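PDB 3JWH: Hen1 from Anabaena variabilis, which catalyses 2'-O-methylation of the 3'-terminal nucleotide of RNA, probably taking the methyl group from S-adenosylmethionine. Local coordinates for residues Q55-D60 against H101-A106; I34-G39 against G91-Q96; Q15-G20 against S200-A205; A131-V136 against F182-Q187. All coordinates share one frame; numbering follows the deposited sequence.

Contact 1 (Q55-D60 against H101-A106). With SAH (S-adenosyl-L-homocysteine), chain C.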
# COMPACT_ATOMS: atom_id res chain seq x y z
N GLN A 55 0.19 -11.57 -10.44
CA GLN A 55 0.52 -10.36 -11.15
C GLN A 55 0.93 -9.29 -10.16
O GLN A 55 0.23 -9.05 -9.18
CB GLN A 55 -0.65 -9.87 -12.00
CG GLN A 55 -0.36 -8.58 -12.72
CD GLN A 55 -1.46 -8.23 -13.72
OE1 GLN A 55 -2.59 -8.70 -13.61
NE2 GLN A 55 -1.13 -7.40 -14.70
N ILE A 56 2.08 -8.69 -10.42
CA ILE A 56 2.63 -7.65 -9.58
C ILE A 56 2.88 -6.39 -10.42
O ILE A 56 3.66 -6.42 -11.36
CB ILE A 56 4.01 -8.08 -8.96
CG1 ILE A 56 3.85 -9.28 -8.04
CG2 ILE A 56 4.61 -6.94 -8.21
CD1 ILE A 56 3.72 -10.58 -8.74
N THR A 57 2.23 -5.28 -10.08
CA THR A 57 2.47 -4.05 -10.80
C THR A 57 2.81 -2.95 -9.81
O THR A 57 2.09 -2.76 -8.85
CB THR A 57 1.24 -3.59 -11.60
OG1 THR A 57 0.98 -4.51 -12.66
CG2 THR A 57 1.49 -2.21 -12.19
N GLY A 58 3.91 -2.24 -10.07
CA GLY A 58 4.33 -1.14 -9.21
C GLY A 58 4.24 0.18 -9.95
O GLY A 58 4.69 0.29 -11.09
N VAL A 59 3.67 1.19 -9.31
CA VAL A 59 3.50 2.50 -9.91
C VAL A 59 4.17 3.59 -9.08
O VAL A 59 4.01 3.62 -7.87
CB VAL A 59 1.97 2.86 -10.02
CG1 VAL A 59 1.79 4.20 -10.73
CG2 VAL A 59 1.22 1.75 -10.76
N ASP A 60 4.92 4.49 -9.72
CA ASP A 60 5.55 5.61 -9.01
C ASP A 60 5.78 6.78 -9.96
O ASP A 60 6.02 6.58 -11.14
CB ASP A 60 6.88 5.20 -8.39
CG ASP A 60 7.21 6.01 -7.14
OD1 ASP A 60 7.70 7.15 -7.25
OD2 ASP A 60 6.93 5.51 -6.04
N HIS A 101 -6.93 -0.48 -13.52
CA HIS A 101 -8.12 -1.33 -13.42
C HIS A 101 -7.87 -2.83 -13.39
O HIS A 101 -6.82 -3.31 -13.80
CB HIS A 101 -9.07 -1.10 -14.62
CG HIS A 101 -9.74 0.24 -14.64
ND1 HIS A 101 -10.50 0.71 -13.59
CD2 HIS A 101 -9.81 1.18 -15.61
CE1 HIS A 101 -11.01 1.89 -13.92
NE2 HIS A 101 -10.61 2.19 -15.14
N GLY A 102 -8.88 -3.55 -12.91
CA GLY A 102 -8.83 -5.00 -12.89
C GLY A 102 -8.01 -5.76 -11.88
O GLY A 102 -7.89 -6.97 -12.03
N TYR A 103 -7.43 -5.09 -10.88
CA TYR A 103 -6.61 -5.78 -9.87
C TYR A 103 -7.43 -6.24 -8.66
O TYR A 103 -8.47 -5.68 -8.33
CB TYR A 103 -5.47 -4.88 -9.37
CG TYR A 103 -4.36 -4.65 -10.36
CD1 TYR A 103 -3.29 -5.55 -10.47
CD2 TYR A 103 -4.42 -3.58 -11.25
CE1 TYR A 103 -2.30 -5.38 -11.43
CE2 TYR A 103 -3.43 -3.41 -12.23
CZ TYR A 103 -2.39 -4.29 -12.32
OH TYR A 103 -1.40 -4.09 -13.26
N ASP A 104 -6.96 -7.29 -8.01
CA ASP A 104 -7.64 -7.78 -6.82
C ASP A 104 -7.44 -6.81 -5.66
O ASP A 104 -8.34 -6.58 -4.86
CB ASP A 104 -7.11 -9.14 -6.42
CG ASP A 104 -7.41 -10.20 -7.44
OD1 ASP A 104 -8.51 -10.15 -8.01
OD2 ASP A 104 -6.55 -11.07 -7.67
N ALA A 105 -6.24 -6.23 -5.59
CA ALA A 105 -5.90 -5.32 -4.50
C ALA A 105 -4.90 -4.25 -4.90
O ALA A 105 -4.10 -4.43 -5.82
CB ALA A 105 -5.32 -6.13 -3.32
N ALA A 106 -4.98 -3.14 -4.20
CA ALA A 106 -4.08 -2.02 -4.39
C ALA A 106 -3.42 -1.82 -3.01
O ALA A 106 -4.09 -1.88 -1.98
CB ALA A 106 -4.85 -0.79 -4.77
N SAH C . 6.12 2.19 -0.58
CA SAH C . 7.59 2.25 -0.62
CB SAH C . 8.06 3.59 -0.05
CG SAH C . 7.43 4.75 -0.82
SD SAH C . 7.87 6.41 -0.18
C SAH C . 8.18 1.12 0.23
O SAH C . 8.46 1.40 1.41
OXT SAH C . 8.33 0.01 -0.33
C5' SAH C . 6.61 7.36 -1.10
C4' SAH C . 6.57 6.95 -2.57
O4' SAH C . 5.40 7.53 -3.17
C3' SAH C . 7.78 7.50 -3.31
O3' SAH C . 8.21 6.57 -4.31
C2' SAH C . 7.20 8.75 -3.97
O2' SAH C . 7.95 9.06 -5.15
C1' SAH C . 5.84 8.18 -4.37
N9 SAH C . 4.87 9.25 -4.72
C8 SAH C . 4.64 10.36 -4.02
N7 SAH C . 3.69 11.07 -4.60
C5 SAH C . 3.30 10.42 -5.69
C6 SAH C . 2.37 10.66 -6.69
N6 SAH C . 1.63 11.77 -6.66
N1 SAH C . 2.23 9.77 -7.68
C2 SAH C . 2.96 8.67 -7.72
N3 SAH C . 3.86 8.41 -6.79
C4 SAH C . 4.06 9.25 -5.77
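The phenol ring of Tyr103 meets two side chains of strand 55-60, Gln55 and Thr57, and both come at it obliquely, over neither a clear face nor edge. The carboxamide of Gln55 is inclined 49° to the ring, and its CD approaches Tyr103 CE1 at 3.8 Å, so the pair is a van der Waals contact rather than a stack. The extended Gln55 chain crosses the tyrosine at about a right angle, and its OE1 is taken by Arg32. Thr57 also crosses the tyrosine nearly at right angles, and its hydroxyl carries the polar link: OG1 lies 2.5 Å from Tyr103 OH, a very short hydrogen bond in which either could donate. Thr57 OG1 stands beside its own backbone N (chi1 -67°), which turns the hydroxyl to the phenol. Tyr103 reaches its partners past strand 32-36, the strand between 55-60 and 105-109, and touches Ile34 there.

At the other end of the strand Asp60 receives both ribose hydroxyls of S-adenosylhomocysteine, O2' on OD1 at 2.8 Å and O3' on OD2 at a very short 2.4 Å, the ribose-binding acid familiar from class I methyltransferases. Backbone amides of Gly39 and Ser62 also bond to its carboxylate. Chemically, one strand does two jobs: a hydroxyl-to-hydroxyl bond links its first half to the loop before strand 105-109, while the carboxylate at its end reads the ribose diol.

Contact 2 (I34-G39 against G91-Q96). With SAH (S-adenosyl-L-homocysteine), chain C.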
# COMPACT_ATOMS: atom_id res chain seq x y z
N ILE A 34 -1.49 -4.32 -7.33
CA ILE A 34 -0.86 -3.13 -7.84
C ILE A 34 -0.41 -2.27 -6.67
O ILE A 34 -1.19 -1.88 -5.83
CB ILE A 34 -1.81 -2.33 -8.78
CG1 ILE A 34 -1.10 -1.08 -9.27
CG2 ILE A 34 -3.08 -1.94 -8.05
CD1 ILE A 34 -1.84 -0.36 -10.43
N ASP A 35 0.89 -1.97 -6.63
CA ASP A 35 1.46 -1.16 -5.56
C ASP A 35 1.62 0.31 -5.97
O ASP A 35 2.52 0.65 -6.75
CB ASP A 35 2.81 -1.76 -5.17
CG ASP A 35 3.39 -1.13 -3.93
OD1 ASP A 35 2.61 -0.78 -3.02
OD2 ASP A 35 4.63 -1.01 -3.86
N LEU A 36 0.76 1.16 -5.44
CA LEU A 36 0.78 2.59 -5.78
C LEU A 36 1.78 3.37 -4.92
O LEU A 36 1.64 3.46 -3.71
CB LEU A 36 -0.63 3.16 -5.65
CG LEU A 36 -1.72 2.34 -6.37
CD1 LEU A 36 -3.09 2.82 -5.95
CD2 LEU A 36 -1.54 2.46 -7.88
N GLY A 37 2.78 3.94 -5.57
CA GLY A 37 3.82 4.67 -4.87
C GLY A 37 4.78 3.58 -4.41
O GLY A 37 5.18 3.54 -3.25
N CYS A 38 5.14 2.71 -5.34
CA CYS A 38 6.00 1.57 -5.04
C CYS A 38 7.44 1.87 -4.62
O CYS A 38 8.12 1.01 -4.07
CB CYS A 38 6.00 0.62 -6.24
SG CYS A 38 6.86 1.25 -7.68
N GLY A 39 7.92 3.08 -4.88
CA GLY A 39 9.27 3.41 -4.51
C GLY A 39 10.30 2.46 -5.09
O GLY A 39 10.19 2.04 -6.24
N GLY A 91 4.04 7.17 -13.32
CA GLY A 91 2.79 7.91 -13.36
C GLY A 91 2.43 8.48 -12.00
O GLY A 91 2.85 7.96 -10.98
N ALA A 92 1.66 9.56 -12.00
CA ALA A 92 1.21 10.20 -10.77
C ALA A 92 -0.02 9.44 -10.26
O ALA A 92 -0.80 8.91 -11.04
CB ALA A 92 0.86 11.64 -11.04
N LEU A 93 -0.19 9.41 -8.94
CA LEU A 93 -1.30 8.68 -8.33
C LEU A 93 -2.61 9.43 -8.38
O LEU A 93 -3.67 8.86 -8.14
CB LEU A 93 -0.97 8.35 -6.87
CG LEU A 93 0.27 7.49 -6.64
CD1 LEU A 93 0.56 7.37 -5.14
CD2 LEU A 93 0.07 6.13 -7.26
N THR A 94 -2.53 10.71 -8.71
CA THR A 94 -3.72 11.54 -8.75
C THR A 94 -4.41 11.54 -10.11
O THR A 94 -5.42 12.22 -10.29
CB THR A 94 -3.36 12.97 -8.35
OG1 THR A 94 -2.38 13.47 -9.26
CG2 THR A 94 -2.79 13.00 -6.94
N TYR A 95 -3.87 10.79 -11.06
CA TYR A 95 -4.46 10.74 -12.39
C TYR A 95 -5.15 9.41 -12.67
O TYR A 95 -4.61 8.35 -12.36
CB TYR A 95 -3.39 10.99 -13.44
CG TYR A 95 -3.91 10.88 -14.85
CD1 TYR A 95 -4.82 11.81 -15.35
CD2 TYR A 95 -3.50 9.83 -15.68
CE1 TYR A 95 -5.30 11.71 -16.65
CE2 TYR A 95 -3.98 9.72 -16.98
CZ TYR A 95 -4.88 10.66 -17.46
OH TYR A 95 -5.34 10.54 -18.76
N GLN A 96 -6.33 9.47 -13.27
CA GLN A 96 -7.10 8.27 -13.59
C GLN A 96 -6.50 7.51 -14.75
O GLN A 96 -6.85 7.74 -15.90
CB GLN A 96 -8.53 8.63 -13.94
CG GLN A 96 -9.18 9.60 -12.99
CD GLN A 96 -10.68 9.64 -13.17
OE1 GLN A 96 -11.18 9.56 -14.29
NE2 GLN A 96 -11.41 9.75 -12.06
N SAH C . 6.12 2.19 -0.58
CA SAH C . 7.59 2.25 -0.62
CB SAH C . 8.06 3.59 -0.05
CG SAH C . 7.43 4.75 -0.82
SD SAH C . 7.87 6.41 -0.18
C SAH C . 8.18 1.12 0.23
O SAH C . 8.46 1.40 1.41
OXT SAH C . 8.33 0.01 -0.33
C5' SAH C . 6.61 7.36 -1.10
C4' SAH C . 6.57 6.95 -2.57
O4' SAH C . 5.40 7.53 -3.17
C3' SAH C . 7.78 7.50 -3.31
O3' SAH C . 8.21 6.57 -4.31
C2' SAH C . 7.20 8.75 -3.97
O2' SAH C . 7.95 9.06 -5.15
C1' SAH C . 5.84 8.18 -4.37
N9 SAH C . 4.87 9.25 -4.72
C8 SAH C . 4.64 10.36 -4.02
N7 SAH C . 3.69 11.07 -4.60
C5 SAH C . 3.30 10.42 -5.69
C6 SAH C . 2.37 10.66 -6.69
N6 SAH C . 1.63 11.77 -6.66
N1 SAH C . 2.23 9.77 -7.68
C2 SAH C . 2.96 8.67 -7.72
N3 SAH C . 3.86 8.41 -6.79
C4 SAH C . 4.06 9.25 -5.77
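Leu93 N donates to adenine N1 of S-adenosylhomocysteine over 2.8 Å, with an N-H...N angle of 140°, while the side chain of the same residue packs on strand 32-36. That amide recognises the Watson-Crick edge of the base from the loop after strand 86-90. The branch carbon Leu93 CG is the part nearest adenine C2 and N1, at a doubtfully tight spacing, with Leu93 CD1 3.8 Å from C2. Its other methyl, Leu93 CD2, presses on Leu36 CB at 3.5 Å, tighter than a usual carbon contact, and reaches Gly37 N at 3.9 Å. Leu93 CG stands beside the backbone N (chi1 -60°), which carries the branch point in between base and strand.

Beyond Leu36 the chain enters the glycine-rich loop characteristic of Rossmann-like methyltransferases. Gly37 O accepts a bond from the amino N of the ligand at 3.1 Å. The positive phi of Gly37, 82°, suits a glycine, and a CB here would run into the ligand's O4'.

Strand 32-36 runs between strands 55-60 and 105-109; Leu36 also touches Val59 of the former, and Leu93 is backed by Phe123 of helix 117-131 and by Val111.

Contact 3 (Q15-G20 against S200-A205)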
# COMPACT_ATOMS: atom_id res chain seq x y z
N GLN A 15 10.37 -4.95 7.84
CA GLN A 15 10.06 -6.35 7.58
C GLN A 15 8.74 -6.68 8.25
O GLN A 15 8.01 -7.55 7.79
CB GLN A 15 11.17 -7.26 8.13
CG GLN A 15 10.92 -8.74 7.89
CD GLN A 15 10.79 -9.08 6.42
OE1 GLN A 15 11.68 -8.77 5.62
NE2 GLN A 15 9.69 -9.73 6.05
N GLN A 16 8.43 -5.99 9.34
CA GLN A 16 7.17 -6.24 10.01
C GLN A 16 6.03 -5.71 9.17
O GLN A 16 4.97 -6.31 9.09
CB GLN A 16 7.14 -5.55 11.38
CG GLN A 16 7.68 -6.41 12.49
CD GLN A 16 7.37 -5.82 13.85
OE1 GLN A 16 7.67 -6.43 14.87
NE2 GLN A 16 6.77 -4.64 13.86
N ARG A 17 6.27 -4.56 8.54
CA ARG A 17 5.25 -3.96 7.70
C ARG A 17 4.98 -4.86 6.50
O ARG A 17 3.84 -5.22 6.24
CB ARG A 17 5.70 -2.57 7.22
CG ARG A 17 4.54 -1.73 6.71
CD ARG A 17 4.97 -0.33 6.31
NE ARG A 17 5.60 0.39 7.41
CZ ARG A 17 6.92 0.48 7.58
NH1 ARG A 17 7.74 -0.11 6.73
NH2 ARG A 17 7.41 1.14 8.62
N MET A 18 6.04 -5.25 5.80
CA MET A 18 5.88 -6.11 4.64
C MET A 18 5.14 -7.40 4.97
O MET A 18 4.22 -7.80 4.24
CB MET A 18 7.23 -6.42 4.01
CG MET A 18 7.31 -5.98 2.56
SD MET A 18 7.29 -4.19 2.36
CE MET A 18 9.04 -3.86 2.50
N ASN A 19 5.52 -8.06 6.06
CA ASN A 19 4.85 -9.30 6.46
C ASN A 19 3.38 -9.03 6.72
O ASN A 19 2.51 -9.83 6.38
CB ASN A 19 5.48 -9.86 7.74
CG ASN A 19 6.80 -10.57 7.49
OD1 ASN A 19 6.84 -11.64 6.88
ND2 ASN A 19 7.90 -9.98 7.97
N GLY A 20 3.11 -7.89 7.34
CA GLY A 20 1.74 -7.52 7.64
C GLY A 20 0.92 -7.31 6.38
O GLY A 20 -0.25 -7.68 6.34
N SER A 200 0.72 0.66 18.32
CA SER A 200 1.89 0.23 17.58
C SER A 200 2.48 1.35 16.73
O SER A 200 1.80 2.34 16.44
CB SER A 200 1.53 -0.96 16.70
OG SER A 200 0.95 -2.00 17.47
N PRO A 201 3.75 1.22 16.31
CA PRO A 201 4.43 2.23 15.50
C PRO A 201 3.90 2.40 14.07
O PRO A 201 4.09 3.45 13.47
CB PRO A 201 5.88 1.75 15.53
CG PRO A 201 5.73 0.27 15.55
CD PRO A 201 4.63 0.06 16.56
N THR A 202 3.25 1.37 13.55
CA THR A 202 2.69 1.41 12.20
C THR A 202 1.19 1.08 12.18
O THR A 202 0.77 0.01 12.64
CB THR A 202 3.41 0.42 11.25
OG1 THR A 202 4.80 0.76 11.15
CG2 THR A 202 2.78 0.46 9.84
N GLN A 203 0.40 1.99 11.64
CA GLN A 203 -1.05 1.78 11.52
C GLN A 203 -1.32 1.22 10.12
O GLN A 203 -0.71 1.64 9.13
CB GLN A 203 -1.80 3.10 11.65
CG GLN A 203 -1.20 4.10 12.60
CD GLN A 203 -2.06 5.32 12.74
OE1 GLN A 203 -3.24 5.21 13.07
NE2 GLN A 203 -1.49 6.48 12.51
N MET A 204 -2.25 0.27 10.03
CA MET A 204 -2.61 -0.32 8.76
C MET A 204 -4.13 -0.33 8.62
O MET A 204 -4.85 -0.49 9.60
CB MET A 204 -2.06 -1.76 8.64
CG MET A 204 -2.46 -2.48 7.34
SD MET A 204 -1.49 -3.96 6.94
CE MET A 204 -2.52 -5.18 7.58
N ALA A 205 -4.61 -0.11 7.40
CA ALA A 205 -6.04 -0.14 7.17
C ALA A 205 -6.31 -1.08 6.01
O ALA A 205 -5.69 -0.98 4.95
CB ALA A 205 -6.54 1.25 6.84
O HOH W 1 5.50 3.22 9.83
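Arg17 and Thr202 form the polar half of this contact between helix 13-27 and strand 202-209, and they do so through water. Their direct approach is too long for a bond: Arg17 NH2 stands 3.7 Å from Thr202 OG1, which lies oblique to the guanidinium group. A single water closes the gap, accepting from Arg17 NH2 at 3.1 Å and hydrogen-bonding with Thr202 OG1 at 2.9 Å. The threonine hydroxyl is placed beside its own backbone N (chi1 -61°), which leaves the methyl beside the arginine, with Thr202 CG2 3.7 Å from Arg17 NE.

Two further polar partners, one charged, lie beyond the two segments. Arg17 NE forms a salt bridge with Glu110 OE2, and NH1 bonds to Asn14 OD1. A bend at chi3 (-57°) in an otherwise extended chain helps turn the guanidinium group toward these partners. A leucine in place of Arg17 would probably leave Glu110 without its salt-bridge partner and the water without its arginine donor.

A methyl-to-carbonyl van der Waals contact follows one turn on, where Gly20 presents bare backbone to the thioether of Met204. The thioether bends so that Met204 CE comes within 3.6 Å of Gly20 O, and Met204 SD is 4.0 Å from that same oxygen. Met204 also packs on Ile137 and Thr139 of strand 135-141.

Chemically, the arginine spends its strong bonds on Glu110, a residue of the cofactor pocket, and on Asn14, while one water ties it to the strand; the guanidinium group thus gives the polar link from the helix to both the strand and the pocket.

Contact 4 (A131-V136 against F182-Q187)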
# COMPACT_ATOMS: atom_id res chain seq x y z
N ALA A 131 -10.36 3.18 -9.86
CA ALA A 131 -9.88 1.79 -9.88
C ALA A 131 -10.87 0.88 -9.16
O ALA A 131 -11.33 -0.12 -9.70
CB ALA A 131 -8.51 1.71 -9.22
N GLN A 132 -11.21 1.27 -7.94
CA GLN A 132 -12.15 0.55 -7.11
C GLN A 132 -11.84 -0.94 -6.98
O GLN A 132 -12.69 -1.77 -7.26
CB GLN A 132 -13.57 0.75 -7.64
CG GLN A 132 -14.66 0.58 -6.60
CD GLN A 132 -16.00 1.15 -7.05
OE1 GLN A 132 -16.05 2.16 -7.75
NE2 GLN A 132 -17.08 0.53 -6.63
N PRO A 133 -10.62 -1.30 -6.54
CA PRO A 133 -10.35 -2.73 -6.41
C PRO A 133 -11.13 -3.33 -5.22
O PRO A 133 -11.66 -2.60 -4.39
CB PRO A 133 -8.82 -2.79 -6.22
CG PRO A 133 -8.50 -1.47 -5.58
CD PRO A 133 -9.42 -0.48 -6.26
N LYS A 134 -11.22 -4.64 -5.17
CA LYS A 134 -11.93 -5.30 -4.08
C LYS A 134 -11.23 -5.01 -2.74
O LYS A 134 -11.89 -4.75 -1.73
CB LYS A 134 -11.95 -6.81 -4.31
CG LYS A 134 -12.82 -7.57 -3.30
CD LYS A 134 -12.86 -9.06 -3.59
CE LYS A 134 -13.91 -9.75 -2.71
NZ LYS A 134 -14.10 -11.19 -3.08
N ILE A 135 -9.91 -5.04 -2.75
CA ILE A 135 -9.12 -4.81 -1.54
C ILE A 135 -8.17 -3.64 -1.67
O ILE A 135 -7.57 -3.45 -2.71
CB ILE A 135 -8.24 -6.05 -1.20
CG1 ILE A 135 -9.11 -7.29 -1.01
CG2 ILE A 135 -7.37 -5.78 0.02
CD1 ILE A 135 -10.20 -7.08 -0.00
N VAL A 136 -8.04 -2.85 -0.60
CA VAL A 136 -7.09 -1.74 -0.55
C VAL A 136 -6.36 -1.75 0.80
O VAL A 136 -6.98 -1.64 1.85
CB VAL A 136 -7.76 -0.35 -0.66
CG1 VAL A 136 -6.68 0.70 -0.75
CG2 VAL A 136 -8.69 -0.28 -1.87
N PHE A 182 -17.14 6.25 -0.05
CA PHE A 182 -16.95 5.16 -0.99
C PHE A 182 -17.53 3.83 -0.53
O PHE A 182 -17.75 3.61 0.65
CB PHE A 182 -15.45 5.06 -1.27
CG PHE A 182 -14.86 6.36 -1.74
CD1 PHE A 182 -15.06 6.81 -3.04
CD2 PHE A 182 -14.14 7.17 -0.85
CE1 PHE A 182 -14.55 8.03 -3.46
CE2 PHE A 182 -13.63 8.39 -1.26
CZ PHE A 182 -13.84 8.83 -2.56
N ALA A 183 -17.78 2.93 -1.48
CA ALA A 183 -18.38 1.62 -1.17
C ALA A 183 -17.41 0.64 -0.50
O ALA A 183 -17.17 -0.46 -1.00
CB ALA A 183 -18.98 1.00 -2.45
N TYR A 184 -16.86 1.04 0.64
CA TYR A 184 -15.93 0.18 1.36
C TYR A 184 -16.20 0.16 2.85
O TYR A 184 -16.83 1.05 3.40
CB TYR A 184 -14.48 0.65 1.18
CG TYR A 184 -13.90 0.44 -0.18
CD1 TYR A 184 -14.21 1.32 -1.23
CD2 TYR A 184 -13.09 -0.66 -0.45
CE1 TYR A 184 -13.71 1.09 -2.51
CE2 TYR A 184 -12.60 -0.88 -1.72
CZ TYR A 184 -12.91 -0.01 -2.75
OH TYR A 184 -12.42 -0.24 -4.03
N ASN A 185 -15.70 -0.89 3.50
CA ASN A 185 -15.78 -1.03 4.94
C ASN A 185 -14.30 -1.20 5.32
O ASN A 185 -13.49 -1.71 4.52
CB ASN A 185 -16.63 -2.23 5.32
CG ASN A 185 -18.11 -2.00 5.01
OD1 ASN A 185 -18.79 -2.90 4.54
ND2 ASN A 185 -18.60 -0.80 5.28
N VAL A 186 -13.93 -0.74 6.50
CA VAL A 186 -12.54 -0.79 6.91
C VAL A 186 -12.28 -1.55 8.21
O VAL A 186 -13.14 -1.58 9.10
CB VAL A 186 -12.00 0.66 7.05
CG1 VAL A 186 -12.62 1.32 8.28
CG2 VAL A 186 -10.49 0.67 7.10
N GLN A 187 -11.11 -2.15 8.31
CA GLN A 187 -10.69 -2.87 9.51
C GLN A 187 -9.28 -2.38 9.83
O GLN A 187 -8.45 -2.24 8.94
CB GLN A 187 -10.64 -4.39 9.26
CG GLN A 187 -11.96 -5.10 9.45
CD GLN A 187 -12.50 -4.95 10.86
OE1 GLN A 187 -11.81 -5.26 11.83
NE2 GLN A 187 -13.75 -4.48 10.97
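Tyr184 points its ring toward the loop 132-134 and the first residues of strand 135-141, whose side chains are turned differently against it. Pro133 and Val136 each cross the tyrosine at about a right angle, whereas Gln132 comes to it on a slant. The hydroxyl ends at the backbone: Tyr184 OH donates to Pro133 O over 2.5 Å, lying in the carbonyl plane on a lone pair, with a C=O...O angle of 142°. That oxygen sits at the ring edge, near the ring plane. Gln132 CG makes a van der Waals contact with Tyr184 OH at 3.5 Å, and Val136 CG2 packs obliquely 4.0 Å from Tyr184 CE2.

The ring is directed here by a chi1 of -71°, which sets CG beside the backbone N. Just before it, an inverse gamma turn centred on Ala183 is closed by Tyr184 N bonding to Phe182 O at 2.7 Å. His209 and Phe128 each meet the Tyr184 ring edge-to-face. A phenylalanine at Tyr184 would probably keep much of the ring packing but leave Pro133 O without this donor.

Strand 202-209 separates strands 135-141 and 184-188, so the Tyr184 side chain reaches past it and its hydroxyl gives a carbonyl in the loop leading into strand 135-141 a donor.

In the fold
All four contacts reach one seven-stranded sheet of the Rossmann-like methyltransferase fold. Contacts 1 and 2, centres about 9 Å apart, join through neighbouring strands 55-60 and 32-36, where Gly37 N lies 2.6 Å from Val59 O, probably hydrogen-bonded; both touch S-adenosylhomocysteine. Contact 4 meets contact 1 along strands 105-109 and 135-141, with Ala106 N 3.0 Å from Ile135 O, yet the Val136 side chain is about 13 Å from the ligand. Contact 3 lies across the chain's centre from contacts 1 and 2, about 20 Å from each between centres, though the Arg17 side chain approaches the ligand to about 6 Å. Contacts 3 and 4 touch where Ala205 CB packs 4.0 Å from Val186 CG2.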